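Local coordinates for protein extracellular invertase (Aspergillus kawachii, PDB 5XH8) that probably hydrolyses sucrose at its beta-fructofuranoside bond and transfers fructosyl groups to build fructooligosaccharides such as 1-kestose, as a family GH32 invertase, at residues Thr179-Leu184 / Asn188-Thr193; Gly264-Thr269 / Val302-Asn307. One frame throughout, in Å; residues are numbered along the deposited sequence.

Interaction 1 of 2, residues Thr179-Leu184 / Asn188-Thr193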
# COMPACT_ATOMS: atom_id res chain seq x y z
N THR A 179 13.10 28.66 5.66
CA THR A 179 14.20 28.27 6.52
C THR A 179 14.60 26.84 6.23
O THR A 179 15.79 26.56 6.03
CB THR A 179 13.88 28.44 8.01
OG1 THR A 179 13.41 29.77 8.23
CG2 THR A 179 15.10 28.20 8.89
N LEU A 180 13.62 25.94 6.17
CA LEU A 180 13.87 24.57 5.72
C LEU A 180 14.42 24.53 4.29
O LEU A 180 15.32 23.74 4.01
CB LEU A 180 12.61 23.68 5.82
CG LEU A 180 12.03 23.39 7.20
CD1 LEU A 180 10.90 22.37 7.10
CD2 LEU A 180 13.09 22.89 8.18
N ASP A 181 13.89 25.36 3.39
CA ASP A 181 14.40 25.36 2.00
C ASP A 181 15.91 25.65 1.99
O ASP A 181 16.69 24.93 1.35
CB ASP A 181 13.70 26.39 1.12
CG ASP A 181 12.23 26.08 0.87
OD1 ASP A 181 11.76 24.93 1.09
OD2 ASP A 181 11.55 27.02 0.38
N SER A 182 16.31 26.69 2.72
CA SER A 182 17.72 27.08 2.83
C SER A 182 18.58 25.97 3.43
O SER A 182 19.60 25.60 2.85
CB SER A 182 17.87 28.38 3.61
OG SER A 182 19.21 28.52 4.04
N LEU A 183 18.16 25.42 4.58
CA LEU A 183 18.94 24.38 5.25
C LEU A 183 19.07 23.08 4.44
O LEU A 183 20.10 22.39 4.54
CB LEU A 183 18.32 24.03 6.59
CG LEU A 183 18.56 24.94 7.79
CD1 LEU A 183 17.65 24.50 8.92
CD2 LEU A 183 20.01 24.91 8.25
N LEU A 184 18.03 22.74 3.67
CA LEU A 184 17.99 21.47 2.91
C LEU A 184 18.29 21.62 1.42
O LEU A 184 18.23 20.65 0.68
CB LEU A 184 16.61 20.83 3.08
CG LEU A 184 16.28 20.42 4.53
CD1 LEU A 184 14.79 20.20 4.71
CD2 LEU A 184 17.07 19.19 4.94
N ASN A 188 12.72 26.45 -3.96
CA ASN A 188 11.98 27.49 -3.24
C ASN A 188 10.50 27.17 -3.21
O ASN A 188 9.93 26.86 -4.24
CB ASN A 188 12.14 28.87 -3.91
CG ASN A 188 13.53 29.42 -3.78
OD1 ASN A 188 14.09 29.93 -4.75
ND2 ASN A 188 14.12 29.32 -2.59
N ASN A 189 9.89 27.29 -2.04
CA ASN A 189 8.45 27.03 -1.88
C ASN A 189 8.07 25.58 -2.11
O ASN A 189 6.95 25.28 -2.52
CB ASN A 189 7.61 27.97 -2.75
CG ASN A 189 8.01 29.42 -2.54
OD1 ASN A 189 8.38 29.82 -1.43
ND2 ASN A 189 7.95 30.20 -3.59
N THR A 190 9.03 24.71 -1.81
CA THR A 190 8.82 23.29 -1.66
C THR A 190 7.73 23.06 -0.60
O THR A 190 7.69 23.72 0.42
CB THR A 190 10.14 22.58 -1.25
OG1 THR A 190 11.02 22.50 -2.39
CG2 THR A 190 9.91 21.19 -0.70
N TRP A 191 6.89 22.07 -0.84
CA TRP A 191 5.89 21.64 0.13
C TRP A 191 6.53 20.55 0.95
O TRP A 191 7.09 19.60 0.40
CB TRP A 191 4.62 21.14 -0.57
CG TRP A 191 3.71 22.26 -0.98
CD1 TRP A 191 3.55 22.80 -2.24
CD2 TRP A 191 2.80 22.96 -0.13
NE1 TRP A 191 2.61 23.80 -2.21
CE2 TRP A 191 2.13 23.92 -0.93
CE3 TRP A 191 2.47 22.87 1.23
CZ2 TRP A 191 1.17 24.79 -0.42
CZ3 TRP A 191 1.51 23.74 1.74
CH2 TRP A 191 0.88 24.69 0.92
N TYR A 192 6.51 20.75 2.27
CA TYR A 192 6.87 19.74 3.26
C TYR A 192 5.60 19.09 3.82
O TYR A 192 4.53 19.69 3.77
CB TYR A 192 7.67 20.37 4.42
CG TYR A 192 8.93 21.03 3.89
CD1 TYR A 192 10.08 20.27 3.64
CD2 TYR A 192 8.95 22.38 3.58
CE1 TYR A 192 11.22 20.86 3.12
CE2 TYR A 192 10.09 22.98 3.06
CZ TYR A 192 11.22 22.22 2.84
OH TYR A 192 12.34 22.81 2.30
N THR A 193 5.76 17.89 4.34
CA THR A 193 4.73 17.21 5.10
C THR A 193 5.35 16.65 6.35
O THR A 193 6.39 16.01 6.29
CB THR A 193 4.10 16.06 4.29
OG1 THR A 193 3.45 16.60 3.12
CG2 THR A 193 3.08 15.33 5.11
O HOH W 1 8.99 25.84 1.31
O HOH W 2 8.72 28.59 1.39
O HOH W 3 12.63 29.45 -0.32
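Asp181 and Tyr192 carry the polar side of this contact between helix 178-184 and the chain entering strand 191-199. Asp181 CG stands beside its backbone N and anti to the carbonyl carbon (chi1 -66°), which turns the carboxylate to the incoming chain. Tyr192 OH donates a short 2.5 Å bond to Asp181 OD1, reaching that oxygen on its anti lone pair, with the ring and carboxylate planes 33° apart; the same hydroxyl also bonds Ser186 in the connecting loop. Asp181 OD2 takes the backbone N of Asn189 at 2.9 Å, from above the carboxylate plane and moderately bent (148°). A water bridges Asp181 OD2 to Asn188 ND2, 2.7 Å from each. Another water, donating to Thr190 O, makes at most a weak bond to Asp181 OD1.

Apolar atoms lie over both faces of the Tyr192 ring: Leu180 CD1 from the helix, 3.9 Å from the centroid in a CH-pi contact, and, toward the rim of the opposite face, Thr190 CG2 from the ring's own segment. Leu184 CD1 comes obliquely to Tyr192 CE1 at 4.0 Å.

This chemistry is consistent with an ionised Asp181 whose charge is met by phenol, backbone and water donors, joining helix to strand.

Interaction 2 of 2, residues Gly264-Thr269 / Val302-Asn307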
# COMPACT_ATOMS: atom_id res chain seq x y z
N GLY A 264 9.66 33.62 9.92
CA GLY A 264 9.58 33.82 11.35
C GLY A 264 10.10 32.64 12.13
O GLY A 264 10.56 31.67 11.56
N GLN A 265 10.00 32.76 13.44
CA GLN A 265 10.25 31.66 14.38
C GLN A 265 9.31 30.48 14.18
O GLN A 265 8.12 30.69 14.02
CB GLN A 265 10.00 32.14 15.80
CG GLN A 265 11.22 32.16 16.68
CD GLN A 265 10.87 32.83 17.97
OE1 GLN A 265 10.54 32.17 18.96
NE2 GLN A 265 10.82 34.13 17.94
N ILE A 266 9.84 29.27 14.31
CA ILE A 266 9.12 28.04 13.96
C ILE A 266 8.48 27.42 15.22
O ILE A 266 9.12 27.23 16.26
CB ILE A 266 10.04 27.05 13.23
CG1 ILE A 266 10.36 27.60 11.83
CG2 ILE A 266 9.39 25.67 13.09
CD1 ILE A 266 11.53 26.90 11.15
N PHE A 267 7.20 27.11 15.09
CA PHE A 267 6.41 26.49 16.16
C PHE A 267 5.71 25.24 15.61
O PHE A 267 5.47 25.14 14.40
CB PHE A 267 5.32 27.45 16.62
CG PHE A 267 5.81 28.63 17.42
CD1 PHE A 267 6.32 29.77 16.78
CD2 PHE A 267 5.69 28.65 18.80
CE1 PHE A 267 6.73 30.88 17.52
CE2 PHE A 267 6.10 29.75 19.55
CZ PHE A 267 6.63 30.86 18.91
N THR A 268 5.37 24.32 16.51
CA THR A 268 4.48 23.21 16.17
C THR A 268 3.40 23.10 17.25
O THR A 268 3.67 23.44 18.42
CB THR A 268 5.26 21.87 16.03
OG1 THR A 268 4.36 20.80 15.70
CG2 THR A 268 6.03 21.53 17.31
N THR A 269 2.20 22.69 16.86
CA THR A 269 1.20 22.21 17.83
C THR A 269 1.02 20.70 17.67
O THR A 269 1.07 20.18 16.54
CB THR A 269 -0.14 22.96 17.78
OG1 THR A 269 -0.78 22.80 16.51
CG2 THR A 269 0.07 24.46 18.03
N VAL A 302 18.15 17.45 9.29
CA VAL A 302 17.52 18.58 9.95
C VAL A 302 16.86 18.16 11.28
O VAL A 302 16.40 17.02 11.45
CB VAL A 302 16.55 19.30 8.98
CG1 VAL A 302 15.24 18.53 8.82
CG2 VAL A 302 16.29 20.72 9.44
N SER A 303 16.85 19.08 12.22
CA SER A 303 16.41 18.84 13.58
C SER A 303 15.65 20.05 14.12
O SER A 303 16.08 21.19 13.93
CB SER A 303 17.64 18.60 14.44
OG SER A 303 17.34 17.66 15.42
N PHE A 304 14.53 19.79 14.81
CA PHE A 304 13.76 20.81 15.52
C PHE A 304 14.12 20.67 16.99
O PHE A 304 13.98 19.60 17.56
CB PHE A 304 12.26 20.56 15.30
CG PHE A 304 11.35 21.45 16.10
CD1 PHE A 304 11.10 22.75 15.71
CD2 PHE A 304 10.70 20.96 17.23
CE1 PHE A 304 10.24 23.57 16.44
CE2 PHE A 304 9.84 21.76 17.96
CZ PHE A 304 9.61 23.08 17.57
N ASN A 305 14.60 21.75 17.60
CA ASN A 305 15.15 21.71 18.97
C ASN A 305 14.29 22.63 19.84
O ASN A 305 14.40 23.85 19.72
CB ASN A 305 16.62 22.15 18.95
CG ASN A 305 17.43 21.36 17.94
OD1 ASN A 305 17.69 20.18 18.13
ND2 ASN A 305 17.78 21.98 16.82
N PRO A 306 13.40 22.05 20.65
CA PRO A 306 12.52 22.86 21.49
C PRO A 306 13.24 23.81 22.45
O PRO A 306 14.15 23.39 23.16
CB PRO A 306 11.76 21.81 22.31
CG PRO A 306 11.78 20.58 21.48
CD PRO A 306 13.11 20.61 20.78
N ASN A 307 12.80 25.07 22.50
CA ASN A 307 13.32 26.02 23.50
C ASN A 307 12.29 26.53 24.51
O ASN A 307 12.67 27.14 25.51
CB ASN A 307 14.03 27.20 22.83
CG ASN A 307 13.23 27.81 21.71
OD1 ASN A 307 12.00 27.90 21.78
ND2 ASN A 307 13.93 28.21 20.66
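Ile266 and Phe304 are the residues whose CA atoms come nearest across the two segments, 8.7 Å apart. The strands are not direct neighbours: 265-274 and 302-311 each pair antiparallel with strand 286-298, which takes the backbone bonds of Ile266 and Thr268 through Gly294 and Val292. The two segments run in quite different directions, so the sheet is not flat here, and side chains of next-but-one strands can face each other. The segments therefore meet through side chains, and the CB atoms of Ile266, Thr268 and Phe304 all point across the gap.

Phe304 does most of the bridging. Its CG lies anti to the backbone N (chi1 173°), which extends the ring from its own strand to the other one. Ile266 O lies in the ring plane, 3.8 Å from Phe304 CE1, so a carbonyl oxygen faces the slightly positive C-H edge rather than the electron-rich face. The same ring atom, Phe304 CE1, is 4.0 Å from Ile266 CG2, the two side chains passing each other in opposite directions. Thr268 CG2 reaches Phe304 CE2 at 3.9 Å on an oblique approach. Thr268 can offer its methyl here because OG1 is turned anti to the backbone N (chi1 -180°), and that hydroxyl is bonded to Asn251 O and Gln206 NE2.

All three touching residues are buried, in the five-bladed beta-propeller expected of a GH32 N-terminal domain. Strand 219-227 of the preceding sheet adds its tryptophans around the ring: Trp226 meets Phe304 edge-to-face, and Trp225 meets it with the planes at about 35°. Trp226 also packs on Thr268 and Pro306, while Ile266 rests on Val296 of strand 286-298 and on Asn177, in the loop that leads into helix 178-184. Phe304 thus packs where the two sheets meet.

Followed from the N terminus, the chain leaves strand 166-176, forms helix 178-184 and closes interaction 1 at once, across three intervening residues, as it enters strand 191-199. After strands 203-211 and 219-227 complete that sheet, the next one follows, and interaction 2 closes a longer excursion of 32 residues that includes strand 286-298. The two contacts lie in series, neither nested nor crossing, with centres 14 Å apart. They also touch: Val302 CG2 packs on Leu183 CD1 at 4.0 Å, and Ile266 CD1 lies near Thr179 CB. The helix thus packs against both strands of interaction 2, tying consecutive propeller sheets together.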